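PDB 1O63: ATP phosphoribosyltransferase from Thermotoga maritima, which probably catalyses the first step of histidine biosynthesis, condensing ATP with 5-phosphoribose 1-diphosphate to form N'-(5'-phosphoribosyl)-ATP and diphosphate. Local coordinates for residues A[45-57]-A[62-76]. Residues are numbered along the deposited sequence; the frame is centred on the assembly and turned at random.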
loop_
_atom_site.group_PDB
_atom_site.type_symbol
_atom_site.label_atom_id
_atom_site.label_comp_id
_atom_site.label_asym_id
_atom_site.label_seq_id
_atom_site.Cartn_x
_atom_site.Cartn_y
_atom_site.Cartn_z
ATOM N N VAL A 45 -11.959 -6.136 0.644
ATOM C CA VAL A 45 -11.187 -4.896 0.650
ATOM C C VAL A 45 -9.775 -5.108 1.168
ATOM O O VAL A 45 -9.495 -6.169 1.735
ATOM C CB VAL A 45 -11.875 -3.823 1.526
ATOM C CG1 VAL A 45 -13.316 -3.571 1.035
ATOM C CG2 VAL A 45 -11.918 -4.238 2.999
ATOM N N ARG A 46 -8.902 -4.135 0.937
ATOM C CA ARG A 46 -7.526 -4.233 1.455
ATOM C C ARG A 46 -7.611 -4.180 2.982
ATOM O O ARG A 46 -8.447 -3.461 3.545
ATOM C CB ARG A 46 -6.649 -3.141 0.933
ATOM C CG ARG A 46 -6.476 -2.960 -0.548
ATOM C CD ARG A 46 -6.023 -4.197 -1.275
ATOM N NE ARG A 46 -4.992 -4.964 -0.592
ATOM C CZ ARG A 46 -4.635 -6.191 -0.984
ATOM N NH1 ARG A 46 -3.689 -6.857 -0.338
ATOM N NH2 ARG A 46 -5.228 -6.736 -2.045
ATOM N N PRO A 47 -6.772 -4.962 3.650
ATOM C CA PRO A 47 -6.775 -5.079 5.096
ATOM C C PRO A 47 -6.826 -3.791 5.847
ATOM O O PRO A 47 -7.645 -3.619 6.796
ATOM C CB PRO A 47 -5.436 -5.816 5.377
ATOM C CG PRO A 47 -5.271 -6.690 4.165
ATOM C CD PRO A 47 -5.759 -5.839 3.017
ATOM N N PHE A 48 -6.041 -2.785 5.448
ATOM C CA PHE A 48 -6.054 -1.496 6.128
ATOM C C PHE A 48 -7.336 -0.723 5.896
ATOM O O PHE A 48 -7.667 0.169 6.697
ATOM C CB PHE A 48 -4.838 -0.632 5.707
ATOM C CG PHE A 48 -3.722 -0.792 6.724
ATOM C CD1 PHE A 48 -2.815 -1.831 6.604
ATOM C CD2 PHE A 48 -3.620 0.056 7.806
ATOM C CE1 PHE A 48 -1.803 -2.004 7.532
ATOM C CE2 PHE A 48 -2.616 -0.115 8.735
ATOM C CZ PHE A 48 -1.692 -1.148 8.600
ATOM N N ASP A 49 -8.140 -1.109 4.923
ATOM C CA ASP A 49 -9.408 -0.420 4.668
ATOM C C ASP A 49 -10.561 -1.024 5.452
ATOM O O ASP A 49 -11.653 -0.472 5.427
ATOM C CB ASP A 49 -9.730 -0.469 3.168
ATOM C CG ASP A 49 -8.737 0.337 2.343
ATOM O OD1 ASP A 49 -8.555 0.030 1.155
ATOM O OD2 ASP A 49 -8.116 1.268 2.879
ATOM N N VAL A 50 -10.348 -2.162 6.133
ATOM C CA VAL A 50 -11.484 -2.755 6.881
ATOM C C VAL A 50 -12.040 -1.794 7.890
ATOM O O VAL A 50 -13.267 -1.515 7.916
ATOM C CB VAL A 50 -11.097 -4.101 7.487
ATOM C CG1 VAL A 50 -12.024 -4.538 8.622
ATOM C CG2 VAL A 50 -11.027 -5.171 6.390
ATOM N N PRO A 51 -11.209 -1.155 8.725
ATOM C CA PRO A 51 -11.712 -0.272 9.752
ATOM C C PRO A 51 -12.355 0.972 9.150
ATOM O O PRO A 51 -13.330 1.484 9.720
ATOM C CB PRO A 51 -10.520 0.064 10.628
ATOM C CG PRO A 51 -9.325 -0.505 9.968
ATOM C CD PRO A 51 -9.784 -1.489 8.932
ATOM N N THR A 52 -11.860 1.411 7.995
ATOM C CA THR A 52 -12.468 2.546 7.286
ATOM C C THR A 52 -13.893 2.240 6.876
ATOM O O THR A 52 -14.818 3.059 7.058
ATOM C CB THR A 52 -11.626 2.857 6.033
ATOM O OG1 THR A 52 -10.273 3.166 6.453
ATOM C CG2 THR A 52 -12.197 4.005 5.239
ATOM N N TYR A 53 -14.161 1.055 6.321
ATOM C CA TYR A 53 -15.521 0.682 5.950
ATOM C C TYR A 53 -16.443 0.636 7.158
ATOM O O TYR A 53 -17.643 0.973 7.054
ATOM C CB TYR A 53 -15.547 -0.703 5.236
ATOM C CG TYR A 53 -15.298 -0.512 3.740
ATOM C CD1 TYR A 53 -14.080 -0.028 3.270
ATOM C CD2 TYR A 53 -16.300 -0.757 2.830
ATOM C CE1 TYR A 53 -13.871 0.170 1.917
ATOM C CE2 TYR A 53 -16.117 -0.559 1.488
ATOM C CZ TYR A 53 -14.897 -0.083 1.035
ATOM O OH TYR A 53 -14.757 0.110 -0.322
ATOM N N LEU A 54 -15.944 0.146 8.293
ATOM C CA LEU A 54 -16.744 0.076 9.503
ATOM C C LEU A 54 -16.976 1.443 10.144
ATOM O O LEU A 54 -18.109 1.819 10.480
ATOM C CB LEU A 54 -16.041 -0.831 10.536
ATOM C CG LEU A 54 -16.017 -2.320 10.106
ATOM C CD1 LEU A 54 -14.878 -3.061 10.803
ATOM C CD2 LEU A 54 -17.356 -2.941 10.475
ATOM N N VAL A 55 -15.891 2.221 10.291
ATOM C CA VAL A 55 -16.019 3.535 10.941
ATOM C C VAL A 55 -16.999 4.420 10.207
ATOM O O VAL A 55 -17.792 5.161 10.817
ATOM C CB VAL A 55 -14.660 4.226 11.085
ATOM C CG1 VAL A 55 -14.818 5.627 11.675
ATOM C CG2 VAL A 55 -13.712 3.408 11.963
ATOM N N HIS A 56 -16.996 4.378 8.877
ATOM C CA HIS A 56 -17.927 5.158 8.070
ATOM C C HIS A 56 -19.333 4.588 8.096
ATOM O O HIS A 56 -20.249 5.198 7.533
ATOM C CB HIS A 56 -17.408 5.267 6.617
ATOM C CG HIS A 56 -16.366 6.341 6.480
ATOM N ND1 HIS A 56 -15.063 6.163 6.907
ATOM C CD2 HIS A 56 -16.443 7.599 5.989
ATOM C CE1 HIS A 56 -14.366 7.281 6.678
ATOM N NE2 HIS A 56 -15.179 8.152 6.136
ATOM N N GLY A 57 -19.545 3.409 8.654
ATOM C CA GLY A 57 -20.858 2.813 8.763
ATOM C C GLY A 57 -21.381 2.081 7.559
ATOM O O GLY A 57 -22.606 1.789 7.517
ATOM N N GLY A 62 -16.279 -6.658 10.565
ATOM C CA GLY A 62 -15.090 -6.808 9.733
ATOM C C GLY A 62 -14.025 -7.631 10.454
ATOM O O GLY A 62 -14.235 -8.138 11.565
ATOM N N PHE A 63 -12.979 -7.967 9.697
ATOM C CA PHE A 63 -11.853 -8.745 10.153
ATOM C C PHE A 63 -10.540 -8.103 9.637
ATOM O O PHE A 63 -10.514 -7.628 8.509
ATOM C CB PHE A 63 -11.896 -10.193 9.654
ATOM C CG PHE A 63 -13.202 -10.886 9.929
ATOM C CD1 PHE A 63 -14.282 -10.713 9.074
ATOM C CD2 PHE A 63 -13.372 -11.661 11.062
ATOM C CE1 PHE A 63 -15.499 -11.299 9.306
ATOM C CE2 PHE A 63 -14.605 -12.242 11.332
ATOM C CZ PHE A 63 -15.655 -12.076 10.455
ATOM N N CYS A 64 -9.543 -8.057 10.506
ATOM C CA CYS A 64 -8.239 -7.537 10.117
ATOM C C CYS A 64 -7.158 -8.036 11.073
ATOM O O CYS A 64 -7.454 -8.564 12.144
ATOM C CB CYS A 64 -8.247 -6.014 10.019
ATOM S SG CYS A 64 -8.777 -5.186 11.537
ATOM N N GLY A 65 -5.899 -7.971 10.666
ATOM C CA GLY A 65 -4.834 -8.480 11.544
ATOM C C GLY A 65 -4.470 -7.488 12.633
ATOM O O GLY A 65 -4.812 -6.311 12.637
ATOM N N THR A 66 -3.603 -7.966 13.556
ATOM C CA THR A 66 -3.150 -7.115 14.647
ATOM C C THR A 66 -2.359 -5.916 14.138
ATOM O O THR A 66 -2.413 -4.834 14.736
ATOM C CB THR A 66 -2.283 -7.917 15.650
ATOM O OG1 THR A 66 -2.897 -9.202 15.865
ATOM C CG2 THR A 66 -2.193 -7.183 16.976
ATOM N N ASP A 67 -1.631 -6.066 13.060
ATOM C CA ASP A 67 -0.855 -4.986 12.457
ATOM C C ASP A 67 -1.776 -3.824 12.109
ATOM O O ASP A 67 -1.487 -2.682 12.490
ATOM C CB ASP A 67 -0.078 -5.485 11.236
ATOM C CG ASP A 67 -0.915 -6.269 10.254
ATOM O OD1 ASP A 67 -0.720 -6.096 9.028
ATOM O OD2 ASP A 67 -1.792 -7.067 10.653
ATOM N N VAL A 68 -2.872 -4.088 11.407
ATOM C CA VAL A 68 -3.835 -3.041 11.047
ATOM C C VAL A 68 -4.357 -2.357 12.297
ATOM O O VAL A 68 -4.386 -1.140 12.412
ATOM C CB VAL A 68 -5.004 -3.607 10.230
ATOM C CG1 VAL A 68 -6.132 -2.614 9.995
ATOM C CG2 VAL A 68 -4.509 -4.150 8.877
ATOM N N LEU A 69 -4.831 -3.166 13.262
ATOM C CA LEU A 69 -5.422 -2.660 14.482
ATOM C C LEU A 69 -4.507 -1.754 15.275
ATOM O O LEU A 69 -4.959 -0.738 15.833
ATOM C CB LEU A 69 -5.898 -3.823 15.376
ATOM C CG LEU A 69 -7.402 -3.900 15.635
ATOM C CD1 LEU A 69 -8.178 -3.718 14.350
ATOM C CD2 LEU A 69 -7.799 -5.206 16.311
ATOM N N LEU A 70 -3.235 -2.159 15.399
ATOM C CA LEU A 70 -2.306 -1.347 16.200
ATOM C C LEU A 70 -1.754 -0.188 15.389
ATOM O O LEU A 70 -1.299 0.782 15.983
ATOM C CB LEU A 70 -1.194 -2.192 16.780
ATOM C CG LEU A 70 -1.240 -2.721 18.186
ATOM C CD1 LEU A 70 -2.548 -2.521 18.934
ATOM C CD2 LEU A 70 -0.833 -4.195 18.236
ATOM N N GLU A 71 -1.681 -0.303 14.056
ATOM C CA GLU A 71 -1.121 0.799 13.283
ATOM C C GLU A 71 -2.095 1.970 13.170
ATOM O O GLU A 71 -1.688 3.118 13.020
ATOM C CB GLU A 71 -0.699 0.306 11.888
ATOM C CG GLU A 71 -0.160 1.393 10.993
ATOM C CD GLU A 71 1.111 2.027 11.547
ATOM O OE1 GLU A 71 1.430 3.161 11.193
ATOM O OE2 GLU A 71 1.803 1.369 12.367
ATOM N N LYS A 72 -3.367 1.678 13.221
ATOM C CA LYS A 72 -4.447 2.655 13.014
ATOM C C LYS A 72 -5.475 2.471 14.115
ATOM O O LYS A 72 -6.254 1.506 14.071
ATOM C CB LYS A 72 -5.037 2.342 11.633
ATOM C CG LYS A 72 -6.367 2.940 11.269
ATOM C CD LYS A 72 -6.755 2.542 9.841
ATOM C CE LYS A 72 -8.037 3.235 9.399
ATOM N NZ LYS A 72 -8.309 2.967 7.958
ATOM N N GLU A 73 -5.473 3.333 15.119
ATOM C CA GLU A 73 -6.423 3.153 16.225
ATOM C C GLU A 73 -7.849 3.505 15.865
ATOM O O GLU A 73 -8.141 4.501 15.210
ATOM C CB GLU A 73 -5.944 3.959 17.442
ATOM C CG GLU A 73 -6.138 3.198 18.748
ATOM C CD GLU A 73 -5.242 1.978 18.853
ATOM O OE1 GLU A 73 -5.322 1.260 19.884
ATOM O OE2 GLU A 73 -4.436 1.731 17.926
ATOM N N THR A 74 -8.792 2.643 16.247
ATOM C CA THR A 74 -10.209 2.868 16.002
ATOM C C THR A 74 -10.990 2.704 17.315
ATOM O O THR A 74 -10.462 2.183 18.297
ATOM C CB THR A 74 -10.797 1.831 15.018
ATOM O OG1 THR A 74 -10.742 0.546 15.639
ATOM C CG2 THR A 74 -10.023 1.770 13.707
ATOM N N SER A 75 -12.281 3.006 17.257
ATOM C CA SER A 75 -13.141 2.800 18.418
ATOM C C SER A 75 -13.945 1.510 18.294
ATOM O O SER A 75 -14.762 1.197 19.174
ATOM C CB SER A 75 -14.115 3.991 18.563
ATOM O OG SER A 75 -14.729 4.210 17.287
ATOM N N LEU A 76 -13.726 0.729 17.259
ATOM C CA LEU A 76 -14.457 -0.492 17.009
ATOM C C LEU A 76 -14.395 -1.514 18.133
ATOM O O LEU A 76 -13.404 -1.727 18.835
ATOM C CB LEU A 76 -13.999 -1.124 15.678
ATOM C CG LEU A 76 -13.883 -0.145 14.507
ATOM C CD1 LEU A 76 -13.044 -0.747 13.387
ATOM C CD2 LEU A 76 -15.291 0.227 14.017
#
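K72, just past helix 66-71, reaches back to F48 and to T52 in helix 50-55. With CG trans to the backbone N (chi1 165°) and every later torsion extended, the lysine crosses P51 at a slant, CD lying 4.0 Å from P51 CG. Its NZ donates to F48 O at 3.1 Å, nearly in line with the carbonyl bond. The same NZ donates to T52 OG1; the modelled 2.5 Å is very short and doubtful as an exact length. An alanine in place of K72 would probably leave F48 O and T52 OG1 without this shared donor. The F48 ring lies against helix 66-71. V68 CG2 sits over one face in a CH-pi contact, 3.9 Å from the ring centroid. E71 CB and CG come to the ring edge. V68 splits its branches: CG2 serves F48, while CG1 packs on P51 CG at 3.8 Å. The segments belong to a periplasmic-binding-protein-like domain. Helix 50-55 packs on strand 62-65 of the mixed sheet, the two running roughly antiparallel (148°). V50 CG2 presses on F63 O at 3.3 Å, and this buried carbonyl oxygen has no polar partner in the model. At G62 a side chain would clash with V50 CG1 and L54 CD1. In the loop after helix 66-71, L76 uses both methyls: CD1 on P51 CB, and CD2 on L54 CB at 3.7 Å. T74 CG2 also touches P51 CB. Further out, the E71 carboxylate accepts from N112 N and V113 N at helix 111-121. D49, whose CB points away from 62-76, accepts a hydrogen bond at OD1 from K131 N of the second subunit.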